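Local atomic coordinates of putative N-acetylmuramoyl-L-alanine amidase,autolysin cwp6 (Peptoclostridium difficile, PDB entry 5J72), a protein that probably hydrolyses the amide bond between N-acetylmuramic acid and L-alanine in peptidoglycan with a zinc-binding amidase domain, alongside CWB2 cell-wall-binding modules. Residues 458-463 against 528-533; 480-485 against 501-506; 532-537 against 606-611; 541-546 against 598-603; 560-565 against 627-632. All coordinates share one frame; numbering follows the deposited sequence.

Contact 1 (458-463 against 528-533); sequences PGHGGS and SIHYNA. With ZN (zinc ion), chain I.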
# COMPACT_ATOMS: atom_id res chain seq x y z
N PRO A 458 -9.36 20.10 10.29
CA PRO A 458 -9.88 20.46 8.94
C PRO A 458 -11.35 20.95 9.17
O PRO A 458 -12.16 20.14 9.61
CB PRO A 458 -9.80 19.15 8.15
CG PRO A 458 -9.15 18.13 9.07
CD PRO A 458 -9.23 18.64 10.47
N GLY A 459 -11.67 22.20 8.87
CA GLY A 459 -13.00 22.72 9.21
C GLY A 459 -14.12 22.03 8.46
O GLY A 459 -13.90 21.52 7.36
N HIS A 460 -15.30 22.02 9.10
CA HIS A 460 -16.54 21.48 8.52
C HIS A 460 -16.39 20.01 8.24
O HIS A 460 -15.52 19.37 8.82
CB HIS A 460 -16.82 22.27 7.23
CG HIS A 460 -16.86 23.74 7.47
ND1 HIS A 460 -17.85 24.36 8.20
CD2 HIS A 460 -15.96 24.72 7.14
CE1 HIS A 460 -17.53 25.66 8.28
NE2 HIS A 460 -16.39 25.97 7.67
N GLY A 461 -17.28 19.45 7.39
CA GLY A 461 -17.25 18.02 7.08
C GLY A 461 -18.65 17.41 7.19
O GLY A 461 -19.50 17.90 7.95
N GLY A 462 -18.88 16.34 6.45
CA GLY A 462 -20.16 15.61 6.52
C GLY A 462 -21.35 16.48 6.14
O GLY A 462 -21.38 17.07 5.05
N SER A 463 -22.32 16.59 7.04
CA SER A 463 -23.53 17.41 6.81
C SER A 463 -23.22 18.90 6.57
O SER A 463 -24.06 19.63 5.99
CB SER A 463 -24.45 17.33 8.02
OG SER A 463 -24.72 15.98 8.36
N SER A 528 -6.86 25.14 13.35
CA SER A 528 -8.05 24.87 12.57
C SER A 528 -7.79 25.39 11.18
O SER A 528 -7.24 26.49 11.02
CB SER A 528 -9.26 25.52 13.25
OG SER A 528 -10.46 25.27 12.53
N ILE A 529 -8.16 24.64 10.12
CA ILE A 529 -7.87 25.04 8.77
C ILE A 529 -9.17 25.22 8.05
O ILE A 529 -9.99 24.29 7.99
CB ILE A 529 -6.98 23.93 8.08
CG1 ILE A 529 -5.58 23.92 8.76
CG2 ILE A 529 -6.77 24.23 6.57
CD1 ILE A 529 -4.67 22.79 8.28
N HIS A 530 -9.36 26.40 7.49
CA HIS A 530 -10.59 26.80 6.82
C HIS A 530 -10.31 27.55 5.51
O HIS A 530 -9.16 27.89 5.23
CB HIS A 530 -11.39 27.72 7.76
CG HIS A 530 -12.07 26.99 8.88
ND1 HIS A 530 -13.45 26.78 8.90
CD2 HIS A 530 -11.54 26.40 9.99
CE1 HIS A 530 -13.69 26.07 10.00
NE2 HIS A 530 -12.59 25.81 10.70
N TYR A 531 -11.35 27.77 4.68
CA TYR A 531 -11.23 28.56 3.45
C TYR A 531 -12.27 29.70 3.55
O TYR A 531 -13.37 29.46 4.06
CB TYR A 531 -11.45 27.69 2.21
CG TYR A 531 -10.17 26.97 1.84
CD1 TYR A 531 -9.34 27.45 0.84
CD2 TYR A 531 -9.77 25.83 2.54
CE1 TYR A 531 -8.12 26.84 0.56
CE2 TYR A 531 -8.55 25.21 2.25
CZ TYR A 531 -7.73 25.72 1.27
OH TYR A 531 -6.52 25.11 0.99
N ASN A 532 -11.91 30.93 3.14
CA ASN A 532 -12.79 32.11 3.25
C ASN A 532 -13.73 32.23 2.08
O ASN A 532 -13.62 31.48 1.10
CB ASN A 532 -11.99 33.41 3.28
CG ASN A 532 -12.14 34.12 4.56
OD1 ASN A 532 -13.25 34.18 5.09
ND2 ASN A 532 -11.08 34.66 5.18
N ALA A 533 -14.66 33.20 2.19
CA ALA A 533 -15.66 33.49 1.13
C ALA A 533 -16.28 34.87 1.44
O ALA A 533 -16.19 35.33 2.56
CB ALA A 533 -16.79 32.43 1.13
ZN ZN I . -14.97 27.71 7.61
O HOH W 1 -14.25 29.66 7.03
O HOH W 2 -15.86 28.64 9.34
O HOH W 3 -16.80 28.69 6.51

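Contact 2 (480-485 against 501-506); sequences YTLNTA and MTRDTD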
# COMPACT_ATOMS: atom_id res chain seq x y z
N TYR A 480 -11.43 20.84 0.66
CA TYR A 480 -10.14 21.49 0.51
C TYR A 480 -9.52 21.54 1.88
O TYR A 480 -8.28 21.46 1.97
CB TYR A 480 -10.34 22.92 -0.01
CG TYR A 480 -10.25 22.97 -1.51
CD1 TYR A 480 -9.11 23.46 -2.15
CD2 TYR A 480 -11.32 22.56 -2.30
CE1 TYR A 480 -9.04 23.53 -3.52
CE2 TYR A 480 -11.26 22.64 -3.69
CZ TYR A 480 -10.11 23.13 -4.30
OH TYR A 480 -10.02 23.24 -5.67
N THR A 481 -10.35 21.68 2.96
CA THR A 481 -9.66 21.74 4.26
C THR A 481 -9.11 20.38 4.56
O THR A 481 -8.01 20.28 5.14
CB THR A 481 -10.59 22.20 5.43
OG1 THR A 481 -11.65 21.26 5.58
CG2 THR A 481 -11.18 23.57 5.19
N LEU A 482 -9.87 19.31 4.24
CA LEU A 482 -9.31 17.97 4.53
C LEU A 482 -7.99 17.68 3.73
O LEU A 482 -7.02 17.19 4.30
CB LEU A 482 -10.35 16.84 4.24
CG LEU A 482 -9.76 15.44 4.49
CD1 LEU A 482 -9.38 15.28 5.95
CD2 LEU A 482 -10.81 14.42 4.07
N ASN A 483 -7.98 17.97 2.42
CA ASN A 483 -6.75 17.72 1.61
C ASN A 483 -5.58 18.61 2.12
O ASN A 483 -4.46 18.15 2.17
CB ASN A 483 -7.03 18.01 0.17
CG ASN A 483 -8.01 17.00 -0.38
OD1 ASN A 483 -7.99 15.83 0.08
ND2 ASN A 483 -8.97 17.40 -1.24
N THR A 484 -5.87 19.87 2.51
CA THR A 484 -4.81 20.74 3.02
C THR A 484 -4.28 20.16 4.35
O THR A 484 -3.06 20.02 4.54
CB THR A 484 -5.39 22.15 3.29
OG1 THR A 484 -5.88 22.66 2.08
CG2 THR A 484 -4.28 23.12 3.88
N ALA A 485 -5.21 19.76 5.25
CA ALA A 485 -4.85 19.28 6.56
C ALA A 485 -4.08 17.98 6.50
O ALA A 485 -3.17 17.77 7.36
CB ALA A 485 -6.11 19.10 7.48
N MET A 501 -5.33 14.37 14.28
CA MET A 501 -6.26 15.13 13.44
C MET A 501 -7.65 15.04 14.05
O MET A 501 -8.04 13.96 14.49
CB MET A 501 -6.32 14.53 12.02
CG MET A 501 -4.96 14.59 11.26
SD MET A 501 -5.12 14.17 9.54
CE MET A 501 -6.07 15.63 8.93
N THR A 502 -8.43 16.10 14.07
CA THR A 502 -9.78 15.97 14.64
C THR A 502 -10.61 15.00 13.76
O THR A 502 -11.42 14.25 14.28
CB THR A 502 -10.48 17.35 14.74
OG1 THR A 502 -10.45 17.96 13.46
CG2 THR A 502 -9.82 18.28 15.76
N ARG A 503 -10.39 15.02 12.45
CA ARG A 503 -11.00 14.07 11.54
C ARG A 503 -10.00 13.82 10.40
O ARG A 503 -9.24 14.75 10.03
CB ARG A 503 -12.34 14.59 10.97
CG ARG A 503 -12.18 15.83 10.05
CD ARG A 503 -13.55 16.25 9.42
NE ARG A 503 -13.43 17.49 8.61
CZ ARG A 503 -13.41 17.47 7.29
NH1 ARG A 503 -13.48 16.34 6.61
NH2 ARG A 503 -13.34 18.63 6.62
N ASP A 504 -9.98 12.61 9.85
CA ASP A 504 -9.05 12.36 8.75
C ASP A 504 -9.85 11.89 7.56
O ASP A 504 -9.29 11.43 6.56
CB ASP A 504 -8.00 11.32 9.12
CG ASP A 504 -8.58 10.13 9.84
OD1 ASP A 504 -9.58 9.56 9.34
OD2 ASP A 504 -8.04 9.76 10.89
N THR A 505 -11.15 12.01 7.65
CA THR A 505 -12.02 11.65 6.55
C THR A 505 -13.24 12.56 6.55
O THR A 505 -13.43 13.37 7.46
CB THR A 505 -12.47 10.17 6.71
OG1 THR A 505 -12.94 9.72 5.44
CG2 THR A 505 -13.53 10.03 7.75
N ASP A 506 -14.09 12.42 5.54
CA ASP A 506 -15.28 13.24 5.50
C ASP A 506 -16.22 12.75 6.57
O ASP A 506 -16.65 11.60 6.50
CB ASP A 506 -15.95 13.18 4.12
CG ASP A 506 -17.13 14.13 3.97
OD1 ASP A 506 -17.16 15.16 4.66
OD2 ASP A 506 -18.01 13.85 3.15

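Contact 3 (532-537 against 606-611); sequences NASNGS and FIDNKS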
# COMPACT_ATOMS: atom_id res chain seq x y z
N ASN A 532 -11.91 30.93 3.14
CA ASN A 532 -12.79 32.11 3.25
C ASN A 532 -13.73 32.23 2.08
O ASN A 532 -13.62 31.48 1.10
CB ASN A 532 -11.99 33.41 3.28
CG ASN A 532 -12.14 34.12 4.56
OD1 ASN A 532 -13.25 34.18 5.09
ND2 ASN A 532 -11.08 34.66 5.18
N ALA A 533 -14.66 33.20 2.19
CA ALA A 533 -15.66 33.49 1.13
C ALA A 533 -16.28 34.87 1.44
O ALA A 533 -16.19 35.33 2.56
CB ALA A 533 -16.79 32.43 1.13
N SER A 534 -16.87 35.48 0.46
CA SER A 534 -17.59 36.74 0.58
C SER A 534 -18.42 36.72 -0.72
O SER A 534 -19.59 36.36 -0.71
CB SER A 534 -16.62 37.93 0.69
OG SER A 534 -15.74 38.08 -0.41
N ASN A 535 -17.78 37.05 -1.84
CA ASN A 535 -18.32 37.00 -3.20
C ASN A 535 -17.03 36.85 -4.01
O ASN A 535 -16.06 36.42 -3.42
CB ASN A 535 -19.16 38.24 -3.59
CG ASN A 535 -18.98 39.43 -2.69
OD1 ASN A 535 -18.01 40.19 -2.85
ND2 ASN A 535 -19.86 39.65 -1.72
N GLY A 536 -16.93 37.16 -5.29
CA GLY A 536 -15.62 36.95 -5.92
C GLY A 536 -14.60 37.96 -5.41
O GLY A 536 -13.40 37.78 -5.56
N SER A 537 -15.13 39.03 -4.78
CA SER A 537 -14.41 40.18 -4.22
C SER A 537 -13.24 39.85 -3.25
O SER A 537 -12.07 39.99 -3.65
CB SER A 537 -15.41 41.07 -3.49
OG SER A 537 -14.85 42.35 -3.24
N PHE A 606 -9.49 32.55 -0.29
CA PHE A 606 -10.92 32.72 -0.54
C PHE A 606 -11.24 31.71 -1.55
O PHE A 606 -10.73 31.78 -2.67
CB PHE A 606 -11.26 34.15 -1.05
CG PHE A 606 -11.42 35.12 0.10
CD1 PHE A 606 -10.34 35.48 0.88
CD2 PHE A 606 -12.67 35.60 0.44
CE1 PHE A 606 -10.50 36.29 1.99
CE2 PHE A 606 -12.83 36.42 1.56
CZ PHE A 606 -11.74 36.76 2.32
N ILE A 607 -12.11 30.74 -1.19
CA ILE A 607 -12.47 29.63 -2.09
C ILE A 607 -13.36 30.11 -3.28
O ILE A 607 -13.52 29.36 -4.25
CB ILE A 607 -13.17 28.50 -1.27
CG1 ILE A 607 -12.98 27.15 -1.99
CG2 ILE A 607 -14.70 28.79 -1.07
CD1 ILE A 607 -13.33 25.98 -1.07
N ASP A 608 -13.89 31.35 -3.20
CA ASP A 608 -14.73 31.97 -4.25
C ASP A 608 -13.93 33.08 -4.95
O ASP A 608 -14.51 33.90 -5.65
CB ASP A 608 -16.04 32.58 -3.66
CG ASP A 608 -15.77 33.57 -2.51
OD1 ASP A 608 -16.73 34.24 -2.06
OD2 ASP A 608 -14.59 33.67 -2.06
N ASN A 609 -12.59 33.13 -4.77
CA ASN A 609 -11.80 34.15 -5.50
C ASN A 609 -10.94 33.43 -6.56
O ASN A 609 -10.10 32.60 -6.22
CB ASN A 609 -10.92 34.98 -4.58
CG ASN A 609 -10.09 35.96 -5.39
OD1 ASN A 609 -8.96 35.63 -5.81
ND2 ASN A 609 -10.60 37.16 -5.68
N LYS A 610 -11.15 33.73 -7.85
CA LYS A 610 -10.42 33.06 -8.93
C LYS A 610 -8.90 33.20 -8.85
O LYS A 610 -8.18 32.23 -9.12
CB LYS A 610 -10.88 33.60 -10.29
CG LYS A 610 -10.94 32.47 -11.31
CD LYS A 610 -10.54 32.92 -12.71
CE LYS A 610 -10.43 31.70 -13.57
NZ LYS A 610 -9.02 31.24 -13.63
N SER A 611 -8.40 34.38 -8.53
CA SER A 611 -6.95 34.54 -8.44
C SER A 611 -6.32 33.58 -7.34
O SER A 611 -5.32 32.92 -7.60
CB SER A 611 -6.61 35.99 -8.15
OG SER A 611 -5.21 36.16 -7.97
O HOH W 4 -12.99 35.94 -8.10

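Contact 4 (541-546 against 598-603); sequences VEIYYK and PAILVE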
# COMPACT_ATOMS: atom_id res chain seq x y z
N VAL A 541 -5.10 35.72 2.42
CA VAL A 541 -4.97 34.82 3.57
C VAL A 541 -5.00 35.66 4.86
O VAL A 541 -4.46 36.78 4.90
CB VAL A 541 -3.63 34.01 3.42
CG1 VAL A 541 -2.44 34.95 3.21
CG2 VAL A 541 -3.34 33.18 4.67
N GLU A 542 -5.63 35.12 5.91
CA GLU A 542 -5.68 35.76 7.23
C GLU A 542 -5.73 34.66 8.24
O GLU A 542 -6.20 33.57 7.93
CB GLU A 542 -6.92 36.64 7.40
CG GLU A 542 -8.22 35.89 7.08
CD GLU A 542 -9.43 36.86 7.03
OE1 GLU A 542 -9.23 38.07 6.71
OE2 GLU A 542 -10.56 36.42 7.33
N ILE A 543 -5.26 34.93 9.43
CA ILE A 543 -5.31 33.92 10.45
C ILE A 543 -5.86 34.58 11.70
O ILE A 543 -5.43 35.68 12.03
CB ILE A 543 -3.87 33.37 10.67
CG1 ILE A 543 -3.29 32.79 9.30
CG2 ILE A 543 -3.88 32.31 11.81
CD1 ILE A 543 -1.94 32.17 9.41
N TYR A 544 -6.77 33.93 12.40
CA TYR A 544 -7.29 34.43 13.66
C TYR A 544 -6.55 33.86 14.79
O TYR A 544 -6.22 32.66 14.76
CB TYR A 544 -8.76 34.03 13.81
CG TYR A 544 -9.61 34.84 12.88
CD1 TYR A 544 -9.89 34.38 11.61
CD2 TYR A 544 -10.08 36.11 13.24
CE1 TYR A 544 -10.60 35.16 10.70
CE2 TYR A 544 -10.78 36.89 12.34
CZ TYR A 544 -11.04 36.41 11.08
OH TYR A 544 -11.70 37.18 10.16
N TYR A 545 -6.28 34.65 15.83
CA TYR A 545 -5.58 34.09 16.97
C TYR A 545 -6.31 34.59 18.26
O TYR A 545 -7.26 35.34 18.10
CB TYR A 545 -4.07 34.47 16.94
CG TYR A 545 -3.82 35.96 17.02
CD1 TYR A 545 -4.00 36.78 15.90
CD2 TYR A 545 -3.44 36.56 18.22
CE1 TYR A 545 -3.81 38.16 15.99
CE2 TYR A 545 -3.23 37.93 18.30
CZ TYR A 545 -3.42 38.73 17.19
OH TYR A 545 -3.20 40.08 17.31
N LYS A 546 -5.91 34.16 19.46
CA LYS A 546 -6.68 34.51 20.66
C LYS A 546 -6.48 36.00 21.05
O LYS A 546 -5.35 36.50 21.06
CB LYS A 546 -6.27 33.63 21.80
CG LYS A 546 -6.59 32.16 21.64
CD LYS A 546 -6.26 31.43 22.87
CE LYS A 546 -6.67 30.00 22.81
NZ LYS A 546 -6.45 29.28 24.12
N PRO A 598 -3.05 26.71 23.21
CA PRO A 598 -2.88 27.69 22.13
C PRO A 598 -3.62 27.20 20.84
O PRO A 598 -3.44 26.07 20.43
CB PRO A 598 -1.36 27.76 21.96
CG PRO A 598 -0.80 27.16 23.14
CD PRO A 598 -1.77 26.09 23.57
N ALA A 599 -4.38 28.10 20.21
CA ALA A 599 -5.21 27.76 19.06
C ALA A 599 -5.33 28.87 18.11
O ALA A 599 -5.40 30.02 18.53
CB ALA A 599 -6.63 27.40 19.56
N ILE A 600 -5.34 28.59 16.81
CA ILE A 600 -5.50 29.59 15.77
C ILE A 600 -6.39 29.00 14.72
O ILE A 600 -6.59 27.77 14.68
CB ILE A 600 -4.19 29.99 15.07
CG1 ILE A 600 -3.50 28.69 14.52
CG2 ILE A 600 -3.23 30.72 16.10
CD1 ILE A 600 -2.36 29.02 13.62
N LEU A 601 -6.88 29.85 13.84
CA LEU A 601 -7.70 29.41 12.75
C LEU A 601 -7.20 30.06 11.50
O LEU A 601 -7.22 31.28 11.35
CB LEU A 601 -9.19 29.68 12.95
CG LEU A 601 -10.16 29.16 11.87
CD1 LEU A 601 -11.49 28.85 12.52
CD2 LEU A 601 -10.38 30.12 10.73
N VAL A 602 -6.74 29.23 10.57
CA VAL A 602 -6.19 29.68 9.32
C VAL A 602 -7.22 29.73 8.25
O VAL A 602 -7.88 28.72 8.01
CB VAL A 602 -5.06 28.70 8.85
CG1 VAL A 602 -4.44 29.16 7.53
CG2 VAL A 602 -4.00 28.56 9.96
N GLU A 603 -7.40 30.91 7.58
CA GLU A 603 -8.29 31.00 6.42
C GLU A 603 -7.31 31.03 5.27
O GLU A 603 -6.83 32.13 4.90
CB GLU A 603 -9.11 32.29 6.45
CG GLU A 603 -10.04 32.27 7.64
CD GLU A 603 -11.36 31.55 7.31
OE1 GLU A 603 -11.47 30.97 6.23
OE2 GLU A 603 -12.27 31.58 8.15

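Contact 5 (560-565 against 627-632); sequences SNILKR and TQIGIG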
# COMPACT_ATOMS: atom_id res chain seq x y z
N SER A 560 1.62 34.50 13.03
CA SER A 560 2.61 35.26 12.23
C SER A 560 3.50 34.31 11.44
O SER A 560 3.70 34.52 10.24
CB SER A 560 3.51 36.11 13.13
OG SER A 560 2.66 36.81 14.03
N ASN A 561 4.00 33.24 12.11
CA ASN A 561 4.86 32.23 11.42
C ASN A 561 4.13 31.59 10.26
O ASN A 561 4.66 31.52 9.16
CB ASN A 561 5.28 31.17 12.41
CG ASN A 561 6.28 31.65 13.40
OD1 ASN A 561 6.94 32.64 13.10
ND2 ASN A 561 6.44 31.03 14.58
N ILE A 562 2.87 31.11 10.48
CA ILE A 562 2.13 30.42 9.37
C ILE A 562 1.83 31.35 8.26
O ILE A 562 1.96 31.02 7.07
CB ILE A 562 0.81 29.79 9.97
CG1 ILE A 562 1.21 28.67 10.96
CG2 ILE A 562 -0.11 29.29 8.83
CD1 ILE A 562 0.10 28.24 11.91
N LEU A 563 1.41 32.57 8.58
CA LEU A 563 1.11 33.54 7.52
C LEU A 563 2.39 33.79 6.67
O LEU A 563 2.36 33.83 5.46
CB LEU A 563 0.64 34.87 8.24
CG LEU A 563 0.37 36.02 7.27
CD1 LEU A 563 -0.78 35.71 6.34
CD2 LEU A 563 0.02 37.26 8.08
N LYS A 564 3.53 33.98 7.36
CA LYS A 564 4.80 34.18 6.65
C LYS A 564 5.06 32.97 5.72
O LYS A 564 5.30 33.15 4.52
CB LYS A 564 5.93 34.28 7.69
CG LYS A 564 7.32 34.48 7.08
CD LYS A 564 8.38 34.76 8.17
CE LYS A 564 9.54 35.66 7.62
NZ LYS A 564 10.87 35.33 8.25
N ARG A 565 4.96 31.71 6.27
CA ARG A 565 5.27 30.55 5.39
C ARG A 565 4.32 30.43 4.21
O ARG A 565 4.75 30.10 3.12
CB ARG A 565 5.30 29.27 6.21
CG ARG A 565 6.43 29.29 7.27
CD ARG A 565 7.83 29.55 6.63
NE ARG A 565 8.82 29.15 7.63
CZ ARG A 565 10.10 28.98 7.37
NH1 ARG A 565 10.93 28.58 8.32
NH2 ARG A 565 10.58 29.22 6.15
N THR A 627 1.70 21.90 3.40
CA THR A 627 3.09 21.82 3.83
C THR A 627 3.56 23.19 4.47
O THR A 627 4.19 23.17 5.54
CB THR A 627 3.99 21.59 2.60
OG1 THR A 627 3.59 20.31 2.04
CG2 THR A 627 5.54 21.58 3.04
N GLN A 628 3.27 24.31 3.81
CA GLN A 628 3.68 25.63 4.37
C GLN A 628 3.06 25.85 5.73
O GLN A 628 3.70 26.36 6.67
CB GLN A 628 3.28 26.74 3.41
CG GLN A 628 3.96 26.68 2.03
CD GLN A 628 5.47 26.54 2.18
OE1 GLN A 628 6.06 25.48 1.89
NE2 GLN A 628 6.15 27.59 2.71
N ILE A 629 1.77 25.45 5.88
CA ILE A 629 1.19 25.60 7.18
C ILE A 629 1.95 24.75 8.18
O ILE A 629 2.19 25.19 9.30
CB ILE A 629 -0.33 25.22 7.13
CG1 ILE A 629 -1.08 26.26 6.26
CG2 ILE A 629 -0.89 25.16 8.57
CD1 ILE A 629 -2.62 25.86 5.96
N GLY A 630 2.34 23.49 7.77
CA GLY A 630 3.06 22.63 8.70
C GLY A 630 4.42 23.27 9.05
O GLY A 630 4.88 23.16 10.20
N ILE A 631 5.06 23.89 8.08
CA ILE A 631 6.40 24.50 8.37
C ILE A 631 6.19 25.65 9.39
O ILE A 631 6.96 25.76 10.36
CB ILE A 631 7.06 25.04 7.07
CG1 ILE A 631 7.49 23.85 6.14
CG2 ILE A 631 8.38 25.88 7.47
CD1 ILE A 631 7.73 24.33 4.69
N GLY A 632 5.16 26.48 9.18
CA GLY A 632 4.86 27.56 10.13
C GLY A 632 4.59 27.02 11.50
O GLY A 632 4.98 27.60 12.50

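Contact 1 (458-463 against 528-533)
The imidazole of His-530 carries Gly-459 on one face: CA of Gly-459 sits 3.7 Å from the centroid of the His-530 ring, displaced toward its rim, in a CH-pi contact. Glycine suits the place because a backbone without CB can lie this close to a ring. Ser-528 OG lies in the ring plane at an edge, 2.9 Å from NE2 of His-530. Near the plane at another part of the edge comes His-460, its ring turned 77° from that of His-530. NE2 of His-460 and ND1 of His-530 are 3.3 Å apart without a hydrogen bond, since both bind zinc, each nitrogen 2.2 Å from ZN. Glu-477 and three waters complete the shell, and water 1 can donate to Tyr-531 O. Asp-464 takes the other nitrogen of His-460, ND1, and so helps fix how that ring is turned.

Beside the metal, a parallel bridge pairs Pro-458 with Ile-529, and Gly-459 N donates to Ile-529 O over 2.8 Å, in the carbonyl plane. His-530 thus stands near its strand's end, His-460 just past the neighbouring strand. Two neutral ligands and one carboxylate would leave the zinc able to polarise its waters, consistent with a zinc-dependent amidase.

Contact 2 (480-485 against 501-506)
Arg-503 and Thr-481 cross at about a right angle, while the adjacent Leu-482 points toward the loop. The arginine leaves its backbone in the crowded position between N and the carbonyl carbon (chi1 66°), then runs extended from CG to NE, which carries its guanidinium to the helix. NH1 turns back to its own loop and donates to Thr-505 O at 3.1 Å, with the oxygen in the guanidinium plane. NE is hydrogen-bonded to Pro-458 O, and NH2 to the carbonyls of Gly-459 and Lys-478. A planar group with so many N-H groups suits a spot where several backbone oxygens converge. Thr-481 OG1 serves the same carbonyl of Gly-459 from the helix side.

Helix 477-494 lies in a beta-alpha-beta crossover between parallel neighbours 453-458 and 498-501; the loop at 501-506 leaves the second strand and passes back along the helix. Leu-482, with CG anti to the backbone N, spreads its two methyls over that loop. CD1 lies 3.8 Å from Asp-504 C, and CD2 lies 3.9 Å from Thr-505 CA. One turn on, where a small residue leaves room, Ala-485 CB meets Met-501 CE at 3.8 Å, the flexible thioether being bent at chi3 (70°).

Contact 3 (532-537 against 606-611)
Asp-608 holds CG in the crowded position between its backbone N and carbonyl carbon (chi1 54°), which turns the carboxylate toward the loop 532-537, while Asn-609 sets CG anti to the backbone N (chi1 178°) and sends its amide toward Gly-536. OD1 of Asp-608 then accepts from Ser-534 N over 2.8 Å, almost straight and on the syn lone pair. ND2 of Asn-609 donates to Gly-536 O at 2.9 Å, nearly along the C=O axis. Water 4 reaches the same Gly-536 O and accepts from Lys-610 N.

Residues 606-609 form a type I turn, closed by Asn-609 N bonding to Phe-606 O, and Asn-609 N-caps helix 610-614. Asparagine fits this post: its OD1 accepts from Asp-612 N while its ND2 ties down the loop. Where the turn starts, Phe-606 pairs with Asn-532 as a parallel bridge, and Ile-607 N donates to Asn-532 O at 2.8 Å. The Asn-532 and Phe-606 side chains run side by side on one sheet face, amide and ring stacked with planes 19° apart. CB of Asn-532 stands over the middle of the Phe-606 ring, 3.3 Å from its centroid; ND2 makes a weak hydrogen bond to Glu-542 OE2.

Contact 4 (541-546 against 598-603)
Backbone hydrogen bonds join strands 541-544 and 599-603, whose axes approach to 4.7 Å and run antiparallel at 162°. The pair Tyr-544 and Leu-601 is bonded both ways: Tyr-544 N donates to Leu-601 O at 2.9 Å, and Leu-601 N returns a bond to Tyr-544 O, each in the carbonyl plane. At Glu-542 and Glu-603 the ladder is less even. Glu-603 N reaches Glu-542 O at 2.9 Å, nearly along the C=O axis, whereas Glu-542 N to Glu-603 O is weak at 3.4 Å.

Most apolar contacts lie on the face of Ile-543 and Val-602, a non-hydrogen-bonded pair. The two lie side by side, with CG2 of Ile-543 at 4.2 Å from CG2 of Val-602; the same methyl is 4.0 Å from CB of Ile-600. Beta-branched residues suit this place, filling the face close to the backbone.

The face of Glu-542, Tyr-544, Glu-603 and Leu-601 carries polar groups. Tyr-544 OH donates to Glu-542 OE2 at 3.1 Å, coming from above the carboxylate plane, and Glu-542 OE1 makes salt bridges to Arg-575 and Lys-578. Glu-603 lies alongside Glu-542, its nearest side-chain atom about 5 Å from the zinc; Glu-542 would tend to raise its proton affinity and the zinc to lower it, leaving the net shift open.

Strand 525-532 flanks strand 599-606 on one side, and beyond strand 541-544 comes 574-578, an outermost strand of the sheet. Helix 554-569 packs on the isoleucine face through Ile-562.

Contact 5 (560-565 against 627-632)
Two helices that lie against the central sheet of the amidase domain, 554-569 and 619-637, pack on each other; the axes of their segments 560-565 and 627-632 approach to 7.7 Å at 144°, roughly antiparallel. The close approach centres on Gly-632, whose CA is 4.0 Å from CA of Ile-562; a residue with no CB lets the backbones come this near. Ile-562 fits there, its CG1 lying 3.8 Å from Gly-632 C. Its other branch, CG2, meets CG1 of Ile-629 at 4.1 Å as the two side chains cross obliquely. Both also touch Val-602 of the sheet.

Farther along, Arg-565 bends at chi2 (-56°), bringing its aliphatic CG against the backbone of Gly-632. Its guanidinium then passes across Ile-631, whose CG2 stands over one face, 3.3 Å from NE of Arg-565. Gln-628, likewise bent, turns its amide back so that NE2 donates to Arg-565 O over 2.9 Å, straight at the hydrogen but from above the carbonyl plane.

Asp-635 and Glu-568 form salt bridges with the guanidinium. The flat cation thus offers a face to a methyl and N-H groups to two carboxylates, which would balance its charge at the interface rim.

How the contacts relate
All five contacts belong to the amidase part of the chain and are built round one six-stranded mixed sheet. Contacts 1 and 2 come first, their centres 9 Å apart: strand 453-458 ends at the zinc site, and helix 477-494 with the loop 501-506 backs it. Strand 525-532 then leads from contact 1 into contact 3, which shares Asn-532 and Ala-533 with it. Strand 599-606 runs through contact 4 and leads to the turn of contact 3. Contact 5, its centre 11 Å from that of contact 4, joins helices over the sheet's apolar face and alternates with contact 4 along the chain. Contacts 1 to 4 thus gather distant segments near the metal; contact 5 lies farther off.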